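Local coordinates for cytosolic IMP-GMP specific 5'-nucleotidase (PDB 4OHF), which probably hydrolyses purine nucleoside 5'-monophosphates such as IMP and GMP in the cytosol, with magnesium bound in a fold of the HAD type, at residues I17-L22 with G202-I207; N78-K83 with S93-K98; L237-I242 with I274-Y279. All coordinates share one frame; numbering follows the deposited sequence.

Contact 1: I17-L22 with G202-I207; sequences IKLIGL and GKKIFI
Four backbone hydrogen bonds join Lys18–Leu22 to Lys204–Ile207 as neighbouring parallel strands. Each segment contributes two donors and two acceptors: Lys204 N gives to Lys18 O, Ile20 N to Lys204 O, Phe206 N to Ile20 O and Leu22 N to Phe206 O, at 2.7 to 3.1 Å. Ahead of the strands, Lys203 NZ has three carbonyl acceptors, Met14 O, Pro442 O and, weakly, Ile17 O. On the face carrying Leu19, Phe206 CG sits between its backbone N and carbonyl carbon (chi1 68°), and the ring spreads over Gly21, whose CA lies over the ring centre, 3.2 Å above its plane, in a CH-pi contact. Leu19 CB meets the ring edge at CE2. On the other face Leu22 CD1 packs on Ile205 CG2. Strand 19-22 leads directly to the magnesium ligands Asp23 and Asp25, as in HAD enzymes. The backbone of Leu19 and Gly21 also bonds to strand 298-302, on the side away from strand 204-208, while helix 189-200 covers Ile20, Leu22 and Ile205.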
loop_
_atom_site.group_PDB
_atom_site.type_symbol
_atom_site.label_atom_id
_atom_site.label_comp_id
_atom_site.label_asym_id
_atom_site.label_seq_id
_atom_site.Cartn_x
_atom_site.Cartn_y
_atom_site.Cartn_z
ATOM N N ILE B 17 17.393 26.979 -19.790
ATOM C CA ILE B 17 17.279 26.981 -18.336
ATOM C C ILE B 17 17.379 28.421 -17.836
ATOM O O ILE B 17 18.390 29.092 -18.042
ATOM C CB ILE B 17 18.401 26.132 -17.682
ATOM C CG1 ILE B 17 18.147 24.653 -17.943
ATOM C CG2 ILE B 17 18.474 26.404 -16.179
ATOM C CD1 ILE B 17 16.832 24.148 -17.388
ATOM N N LYS B 18 16.335 28.887 -17.163
ATOM C CA LYS B 18 16.330 30.259 -16.683
ATOM C C LYS B 18 16.830 30.432 -15.254
ATOM O O LYS B 18 17.533 31.394 -14.939
ATOM C CB LYS B 18 14.926 30.858 -16.825
ATOM C CG LYS B 18 14.461 31.047 -18.257
ATOM C CD LYS B 18 13.046 31.613 -18.270
ATOM C CE LYS B 18 12.503 31.810 -19.685
ATOM N NZ LYS B 18 11.050 32.201 -19.645
ATOM N N LEU B 19 16.461 29.507 -14.382
ATOM C CA LEU B 19 16.891 29.579 -12.997
ATOM C C LEU B 19 17.635 28.313 -12.577
ATOM O O LEU B 19 17.235 27.197 -12.917
ATOM C CB LEU B 19 15.688 29.786 -12.076
ATOM C CG LEU B 19 14.888 31.080 -12.226
ATOM C CD1 LEU B 19 13.440 30.758 -12.570
ATOM C CD2 LEU B 19 14.947 31.864 -10.924
ATOM N N ILE B 20 18.736 28.502 -11.856
ATOM C CA ILE B 20 19.510 27.391 -11.332
ATOM C C ILE B 20 19.445 27.430 -9.800
ATOM O O ILE B 20 19.964 28.349 -9.168
ATOM C CB ILE B 20 20.976 27.459 -11.770
ATOM C CG1 ILE B 20 21.088 27.167 -13.260
ATOM C CG2 ILE B 20 21.778 26.441 -11.017
ATOM C CD1 ILE B 20 22.475 27.364 -13.804
ATOM N N GLY B 21 18.784 26.434 -9.222
ATOM C CA GLY B 21 18.660 26.350 -7.779
ATOM C C GLY B 21 19.799 25.533 -7.210
ATOM O O GLY B 21 20.025 24.394 -7.623
ATOM N N LEU B 22 20.521 26.117 -6.260
ATOM C CA LEU B 22 21.656 25.430 -5.661
ATOM C C LEU B 22 21.465 25.053 -4.209
ATOM O O LEU B 22 21.053 25.870 -3.391
ATOM C CB LEU B 22 22.926 26.285 -5.759
ATOM C CG LEU B 22 23.404 26.721 -7.147
ATOM C CD1 LEU B 22 24.576 27.707 -7.008
ATOM C CD2 LEU B 22 23.807 25.499 -7.955
ATOM N N GLY B 202 22.812 36.138 -18.172
ATOM C CA GLY B 202 21.384 36.211 -17.906
ATOM C C GLY B 202 20.776 35.099 -17.075
ATOM O O GLY B 202 19.561 34.989 -16.961
ATOM N N LYS B 203 21.624 34.270 -16.489
ATOM C CA LYS B 203 21.159 33.169 -15.659
ATOM C C LYS B 203 20.807 33.680 -14.261
ATOM O O LYS B 203 21.495 34.535 -13.718
ATOM C CB LYS B 203 22.261 32.128 -15.540
ATOM C CG LYS B 203 21.887 30.748 -15.995
ATOM C CD LYS B 203 21.619 30.705 -17.480
ATOM C CE LYS B 203 21.476 29.274 -17.952
ATOM N NZ LYS B 203 21.017 29.242 -19.362
ATOM N N LYS B 204 19.730 33.167 -13.684
ATOM C CA LYS B 204 19.348 33.564 -12.334
ATOM C C LYS B 204 19.750 32.416 -11.420
ATOM O O LYS B 204 19.486 31.260 -11.718
ATOM C CB LYS B 204 17.843 33.802 -12.229
ATOM C CG LYS B 204 17.375 35.159 -12.718
ATOM C CD LYS B 204 15.872 35.268 -12.497
ATOM C CE LYS B 204 15.290 36.587 -12.977
ATOM N NZ LYS B 204 13.793 36.574 -12.799
ATOM N N ILE B 205 20.392 32.739 -10.307
ATOM C CA ILE B 205 20.830 31.709 -9.390
ATOM C C ILE B 205 20.214 31.883 -8.017
ATOM O O ILE B 205 20.230 32.981 -7.460
ATOM C CB ILE B 205 22.363 31.740 -9.276
ATOM C CG1 ILE B 205 22.960 31.584 -10.670
ATOM C CG2 ILE B 205 22.851 30.635 -8.348
ATOM C CD1 ILE B 205 24.436 31.767 -10.712
ATOM N N PHE B 206 19.666 30.807 -7.468
ATOM C CA PHE B 206 19.085 30.875 -6.135
ATOM C C PHE B 206 19.580 29.734 -5.255
ATOM O O PHE B 206 19.947 28.664 -5.746
ATOM C CB PHE B 206 17.539 30.898 -6.203
ATOM C CG PHE B 206 16.897 29.612 -6.682
ATOM C CD1 PHE B 206 16.461 28.643 -5.765
ATOM C CD2 PHE B 206 16.631 29.412 -8.039
ATOM C CE1 PHE B 206 15.759 27.501 -6.196
ATOM C CE2 PHE B 206 15.930 28.271 -8.481
ATOM C CZ PHE B 206 15.491 27.317 -7.553
ATOM N N ILE B 207 19.609 29.982 -3.950
ATOM C CA ILE B 207 20.029 28.992 -2.982
ATOM C C ILE B 207 18.800 28.322 -2.382
ATOM O O ILE B 207 17.800 28.982 -2.098
ATOM C CB ILE B 207 20.847 29.648 -1.856
ATOM C CG1 ILE B 207 22.169 30.161 -2.424
ATOM C CG2 ILE B 207 21.106 28.645 -0.724
ATOM C CD1 ILE B 207 23.026 30.857 -1.418
#

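Contact 2: N78-K83 with S93-K98; sequences NGNILK and SYHGTK
Ile81 and Tyr94 form a hydrogen-bonded pair of an antiparallel beta hairpin, strands 80-84 and 90-95, within the five-stranded antiparallel sheet that lies apart from the mixed sheet beside the magnesium site. Ile81 N gives to Tyr94 O at 2.8 Å and Tyr94 N returns to Ile81 O at 3.0 Å. The loop of this hairpin carries Arg86 and Tyr87 of the GMP pocket; the contact pairs the two arms on the side of the hairpin away from that loop, with the Leu82 side chain about 13 Å from the nucleotide. At this end the chain changes course on both arms. Gly79 and Asn80 form a G1 beta bulge facing Asp75, and His95 to Lys98 form a type II' turn, with Gly96 at positive phi and His95 N bonded to Lys98 O. The turn passes the chain on to strand 98-99, the next one in the sheet. Leu82 CD2 packs on Ser93 CB, on the face where helix 102-109 supplies Tyr109 beside Leu82. His95 CG is anti to the backbone N (chi1 179°), and the imidazole lies beside Asn78 and Gly79. Its NE2 makes a weak hydrogen bond to Asp144, and Tyr153 meets the ring nearly perpendicularly. On the edge facing the bulge, Asn78 O lies in the ring plane, 3.0 Å from His95 CE1.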
loop_
_atom_site.group_PDB
_atom_site.type_symbol
_atom_site.label_atom_id
_atom_site.label_comp_id
_atom_site.label_asym_id
_atom_site.label_seq_id
_atom_site.Cartn_x
_atom_site.Cartn_y
_atom_site.Cartn_z
ATOM N N ASN B 78 18.504 -7.853 10.001
ATOM C CA ASN B 78 19.579 -8.766 10.374
ATOM C C ASN B 78 20.932 -8.133 10.692
ATOM O O ASN B 78 21.950 -8.832 10.721
ATOM C CB ASN B 78 19.762 -9.800 9.269
ATOM C CG ASN B 78 18.448 -10.348 8.777
ATOM O OD1 ASN B 78 17.615 -10.775 9.573
ATOM N ND2 ASN B 78 18.249 -10.339 7.461
ATOM N N GLY B 79 20.947 -6.823 10.936
ATOM C CA GLY B 79 22.195 -6.142 11.243
ATOM C C GLY B 79 23.274 -6.345 10.188
ATOM O O GLY B 79 24.437 -6.576 10.514
ATOM N N ASN B 80 22.886 -6.256 8.919
ATOM C CA ASN B 80 23.828 -6.431 7.811
ATOM C C ASN B 80 23.932 -5.194 6.913
ATOM O O ASN B 80 23.046 -4.337 6.903
ATOM C CB ASN B 80 23.424 -7.635 6.948
ATOM C CG ASN B 80 23.415 -8.939 7.725
ATOM O OD1 ASN B 80 24.328 -9.224 8.506
ATOM N ND2 ASN B 80 22.387 -9.751 7.498
ATOM N N ILE B 81 25.020 -5.116 6.156
ATOM C CA ILE B 81 25.237 -4.008 5.246
ATOM C C ILE B 81 25.465 -4.601 3.868
ATOM O O ILE B 81 26.304 -5.477 3.699
ATOM C CB ILE B 81 26.445 -3.168 5.672
ATOM C CG1 ILE B 81 26.218 -2.615 7.087
ATOM C CG2 ILE B 81 26.656 -2.021 4.679
ATOM C CD1 ILE B 81 27.374 -1.749 7.606
ATOM N N LEU B 82 24.722 -4.104 2.880
ATOM C CA LEU B 82 24.799 -4.636 1.524
ATOM C C LEU B 82 25.244 -3.715 0.389
ATOM O O LEU B 82 24.990 -2.514 0.404
ATOM C CB LEU B 82 23.428 -5.206 1.158
ATOM C CG LEU B 82 22.678 -5.952 2.272
ATOM C CD1 LEU B 82 21.325 -6.372 1.754
ATOM C CD2 LEU B 82 23.466 -7.181 2.732
ATOM N N LYS B 83 25.895 -4.322 -0.599
ATOM C CA LYS B 83 26.365 -3.660 -1.820
ATOM C C LYS B 83 25.421 -4.247 -2.888
ATOM O O LYS B 83 25.533 -5.425 -3.242
ATOM C CB LYS B 83 27.801 -4.091 -2.142
ATOM C CG LYS B 83 28.738 -3.023 -2.739
ATOM C CD LYS B 83 28.273 -2.438 -4.057
ATOM C CE LYS B 83 29.297 -1.464 -4.622
ATOM N NZ LYS B 83 30.582 -2.123 -4.976
ATOM N N SER B 93 28.057 -8.690 0.915
ATOM C CA SER B 93 27.468 -8.309 2.185
ATOM C C SER B 93 28.336 -8.569 3.410
ATOM O O SER B 93 29.235 -9.410 3.397
ATOM C CB SER B 93 26.125 -9.026 2.359
ATOM O OG SER B 93 26.291 -10.433 2.302
ATOM N N TYR B 94 28.044 -7.826 4.471
ATOM C CA TYR B 94 28.756 -7.950 5.730
ATOM C C TYR B 94 27.765 -7.915 6.899
ATOM O O TYR B 94 26.719 -7.259 6.827
ATOM C CB TYR B 94 29.754 -6.792 5.909
ATOM C CG TYR B 94 31.009 -6.836 5.055
ATOM C CD1 TYR B 94 30.948 -6.672 3.671
ATOM C CD2 TYR B 94 32.264 -7.023 5.639
ATOM C CE1 TYR B 94 32.108 -6.696 2.889
ATOM C CE2 TYR B 94 33.430 -7.046 4.868
ATOM C CZ TYR B 94 33.345 -6.885 3.496
ATOM O OH TYR B 94 34.486 -6.940 2.723
ATOM N N HIS B 95 28.085 -8.656 7.956
ATOM C CA HIS B 95 27.270 -8.635 9.165
ATOM C C HIS B 95 28.212 -7.894 10.106
ATOM O O HIS B 95 29.173 -8.467 10.612
ATOM C CB HIS B 95 26.997 -10.042 9.693
ATOM C CG HIS B 95 26.183 -10.063 10.951
ATOM N ND1 HIS B 95 24.824 -9.824 10.966
ATOM C CD2 HIS B 95 26.545 -10.250 12.243
ATOM C CE1 HIS B 95 24.386 -9.862 12.211
ATOM N NE2 HIS B 95 25.409 -10.119 13.005
ATOM N N GLY B 96 27.958 -6.607 10.307
ATOM C CA GLY B 96 28.845 -5.822 11.138
ATOM C C GLY B 96 30.120 -5.605 10.351
ATOM O O GLY B 96 30.078 -5.100 9.231
ATOM N N THR B 97 31.254 -6.002 10.916
ATOM C CA THR B 97 32.533 -5.840 10.233
ATOM C C THR B 97 32.898 -7.118 9.499
ATOM O O THR B 97 33.665 -7.098 8.538
ATOM C CB THR B 97 33.661 -5.522 11.232
ATOM O OG1 THR B 97 33.331 -4.333 11.964
ATOM C CG2 THR B 97 34.980 -5.312 10.497
ATOM N N LYS B 98 32.340 -8.229 9.963
ATOM C CA LYS B 98 32.610 -9.532 9.370
ATOM C C LYS B 98 31.895 -9.685 8.030
ATOM O O LYS B 98 30.705 -9.385 7.919
ATOM C CB LYS B 98 32.163 -10.641 10.341
ATOM C CG LYS B 98 32.448 -12.070 9.874
ATOM C CD LYS B 98 33.941 -12.391 9.881
ATOM C CE LYS B 98 34.518 -12.375 11.297
ATOM N NZ LYS B 98 35.988 -12.673 11.325
#

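Contact 3: L237-I242 with I274-Y279; sequences LFEFVI and IVPGVY
The ring of Phe240 takes Pro276 over one face, with Pro276 CA 3.4 Å above the plane and offset toward the rim, a CH-pi contact. At the ring edge stand Ile274 O and Tyr279 CE1, the latter 4.0 Å from Phe240 CD2, and Phe287 from helix 284-290 adds an edge-to-face contact. Ile274 CG1 approaches Phe240 CE2 as well. Tyr279 closes its own loop: Val275 N gives a hydrogen bond to Tyr279 OH (2.7 Å), and Val275 O lies in the plane of the phenol ring, at its edge. This bond ties the phenol to the backbone just before strand 277-281. Beyond the rings the strands run parallel. Val241 N bonds to Gly277 O (3.1 Å) and Tyr279 N to Val241 O (3.0 Å), so Val241 is gripped through both its N-H and its carbonyl; Gly277 N to Glu239 O is weak. On the face away from Phe240, Val241 and Val278 lie side by side, CG1 of the first against CG2 of the second. Only two firm backbone bonds are made across these segments, consistent with ring and aliphatic packing making up a large part of the contact alongside them.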
loop_
_atom_site.group_PDB
_atom_site.type_symbol
_atom_site.label_atom_id
_atom_site.label_comp_id
_atom_site.label_asym_id
_atom_site.label_seq_id
_atom_site.Cartn_x
_atom_site.Cartn_y
_atom_site.Cartn_z
ATOM N N LEU B 237 24.924 37.765 -5.948
ATOM C CA LEU B 237 25.067 36.556 -6.731
ATOM C C LEU B 237 23.757 35.775 -6.775
ATOM O O LEU B 237 23.498 35.031 -7.722
ATOM C CB LEU B 237 26.152 35.674 -6.119
ATOM C CG LEU B 237 27.597 36.165 -6.188
ATOM C CD1 LEU B 237 28.486 35.237 -5.383
ATOM C CD2 LEU B 237 28.046 36.216 -7.639
ATOM N N PHE B 238 22.914 35.962 -5.763
ATOM C CA PHE B 238 21.663 35.216 -5.695
ATOM C C PHE B 238 20.354 36.001 -5.783
ATOM O O PHE B 238 20.147 36.988 -5.082
ATOM C CB PHE B 238 21.688 34.361 -4.427
ATOM C CG PHE B 238 22.946 33.559 -4.285
ATOM C CD1 PHE B 238 23.205 32.501 -5.142
ATOM C CD2 PHE B 238 23.906 33.907 -3.342
ATOM C CE1 PHE B 238 24.403 31.805 -5.067
ATOM C CE2 PHE B 238 25.117 33.213 -3.254
ATOM C CZ PHE B 238 25.363 32.163 -4.120
ATOM N N GLU B 239 19.470 35.534 -6.662
ATOM C CA GLU B 239 18.165 36.151 -6.873
ATOM C C GLU B 239 17.330 35.908 -5.621
ATOM O O GLU B 239 16.793 36.841 -5.037
ATOM C CB GLU B 239 17.490 35.523 -8.094
ATOM C CG GLU B 239 16.276 36.279 -8.617
ATOM C CD GLU B 239 16.630 37.618 -9.263
ATOM O OE1 GLU B 239 15.725 38.246 -9.854
ATOM O OE2 GLU B 239 17.808 38.042 -9.177
ATOM N N PHE B 240 17.225 34.641 -5.223
ATOM C CA PHE B 240 16.494 34.247 -4.021
ATOM C C PHE B 240 17.392 33.371 -3.184
ATOM O O PHE B 240 18.316 32.716 -3.693
ATOM C CB PHE B 240 15.265 33.400 -4.338
ATOM C CG PHE B 240 14.219 34.105 -5.122
ATOM C CD1 PHE B 240 14.274 34.131 -6.510
ATOM C CD2 PHE B 240 13.158 34.727 -4.470
ATOM C CE1 PHE B 240 13.282 34.764 -7.245
ATOM C CE2 PHE B 240 12.155 35.365 -5.188
ATOM C CZ PHE B 240 12.217 35.384 -6.583
ATOM N N VAL B 241 17.109 33.342 -1.896
ATOM C CA VAL B 241 17.860 32.493 -1.007
ATOM C C VAL B 241 16.815 31.942 -0.055
ATOM O O VAL B 241 16.306 32.656 0.797
ATOM C CB VAL B 241 19.008 33.274 -0.282
ATOM C CG1 VAL B 241 18.497 34.580 0.217
ATOM C CG2 VAL B 241 19.586 32.441 0.865
ATOM N N ILE B 242 16.477 30.670 -0.260
ATOM C CA ILE B 242 15.472 29.961 0.525
ATOM C C ILE B 242 16.097 29.051 1.596
ATOM O O ILE B 242 16.814 28.095 1.286
ATOM C CB ILE B 242 14.578 29.124 -0.420
ATOM C CG1 ILE B 242 14.099 30.007 -1.578
ATOM C CG2 ILE B 242 13.399 28.553 0.339
ATOM C CD1 ILE B 242 13.285 29.269 -2.634
ATOM N N ILE B 274 6.071 35.713 -4.211
ATOM C CA ILE B 274 7.340 35.977 -3.543
ATOM C C ILE B 274 8.220 36.779 -4.498
ATOM O O ILE B 274 8.227 36.548 -5.706
ATOM C CB ILE B 274 8.073 34.669 -3.156
ATOM C CG1 ILE B 274 8.324 33.823 -4.402
ATOM C CG2 ILE B 274 7.250 33.886 -2.136
ATOM C CD1 ILE B 274 9.069 32.541 -4.112
ATOM N N VAL B 275 8.957 37.731 -3.950
ATOM C CA VAL B 275 9.816 38.570 -4.761
ATOM C C VAL B 275 11.248 38.381 -4.298
ATOM O O VAL B 275 11.491 38.079 -3.132
ATOM C CB VAL B 275 9.417 40.069 -4.632
ATOM C CG1 VAL B 275 8.075 40.311 -5.311
ATOM C CG2 VAL B 275 9.338 40.463 -3.163
ATOM N N PRO B 276 12.211 38.573 -5.205
ATOM C CA PRO B 276 13.621 38.410 -4.861
ATOM C C PRO B 276 13.890 38.786 -3.411
ATOM O O PRO B 276 13.447 39.830 -2.936
ATOM C CB PRO B 276 14.319 39.328 -5.852
ATOM C CG PRO B 276 13.457 39.180 -7.082
ATOM C CD PRO B 276 12.058 39.229 -6.520
ATOM N N GLY B 277 14.598 37.908 -2.709
ATOM C CA GLY B 277 14.907 38.152 -1.312
ATOM C C GLY B 277 15.167 36.858 -0.565
ATOM O O GLY B 277 15.372 35.807 -1.174
ATOM N N VAL B 278 15.150 36.935 0.763
ATOM C CA VAL B 278 15.394 35.771 1.595
ATOM C C VAL B 278 14.067 35.217 2.105
ATOM O O VAL B 278 13.154 35.985 2.388
ATOM C CB VAL B 278 16.280 36.141 2.784
ATOM C CG1 VAL B 278 16.628 34.890 3.571
ATOM C CG2 VAL B 278 17.531 36.846 2.292
ATOM N N TYR B 279 13.967 33.891 2.207
ATOM C CA TYR B 279 12.761 33.236 2.688
ATOM C C TYR B 279 13.085 31.994 3.520
ATOM O O TYR B 279 14.246 31.578 3.628
ATOM C CB TYR B 279 11.861 32.803 1.516
ATOM C CG TYR B 279 11.226 33.933 0.733
ATOM C CD1 TYR B 279 11.929 34.591 -0.285
ATOM C CD2 TYR B 279 9.926 34.359 1.019
ATOM C CE1 TYR B 279 11.352 35.641 -1.001
ATOM C CE2 TYR B 279 9.338 35.411 0.315
ATOM C CZ TYR B 279 10.056 36.050 -0.698
ATOM O OH TYR B 279 9.476 37.081 -1.418
#

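Contacts 1 and 3 belong to one sheet: strands 204-208 and 240-243 are neighbours in it, so 19-22, 204-208, 240-243 and 277-281 run side by side, with contact centres 11 Å apart. Contact 1 is the more buried and the nearer to the magnesium ion, and rests on a regular series of backbone bonds; contact 3, farther out in the sheet and partly exposed, has fewer and relies more on ring packing. Contact 2 is buried too, but it lies in the separate antiparallel sheet on the opposite side of the chain's centre, 42 Å from contact 1 between centres. There, a turn, a bulge and polar side chains accompany the strand pairing. In sequence it is nested within the loop that contact 1 closes.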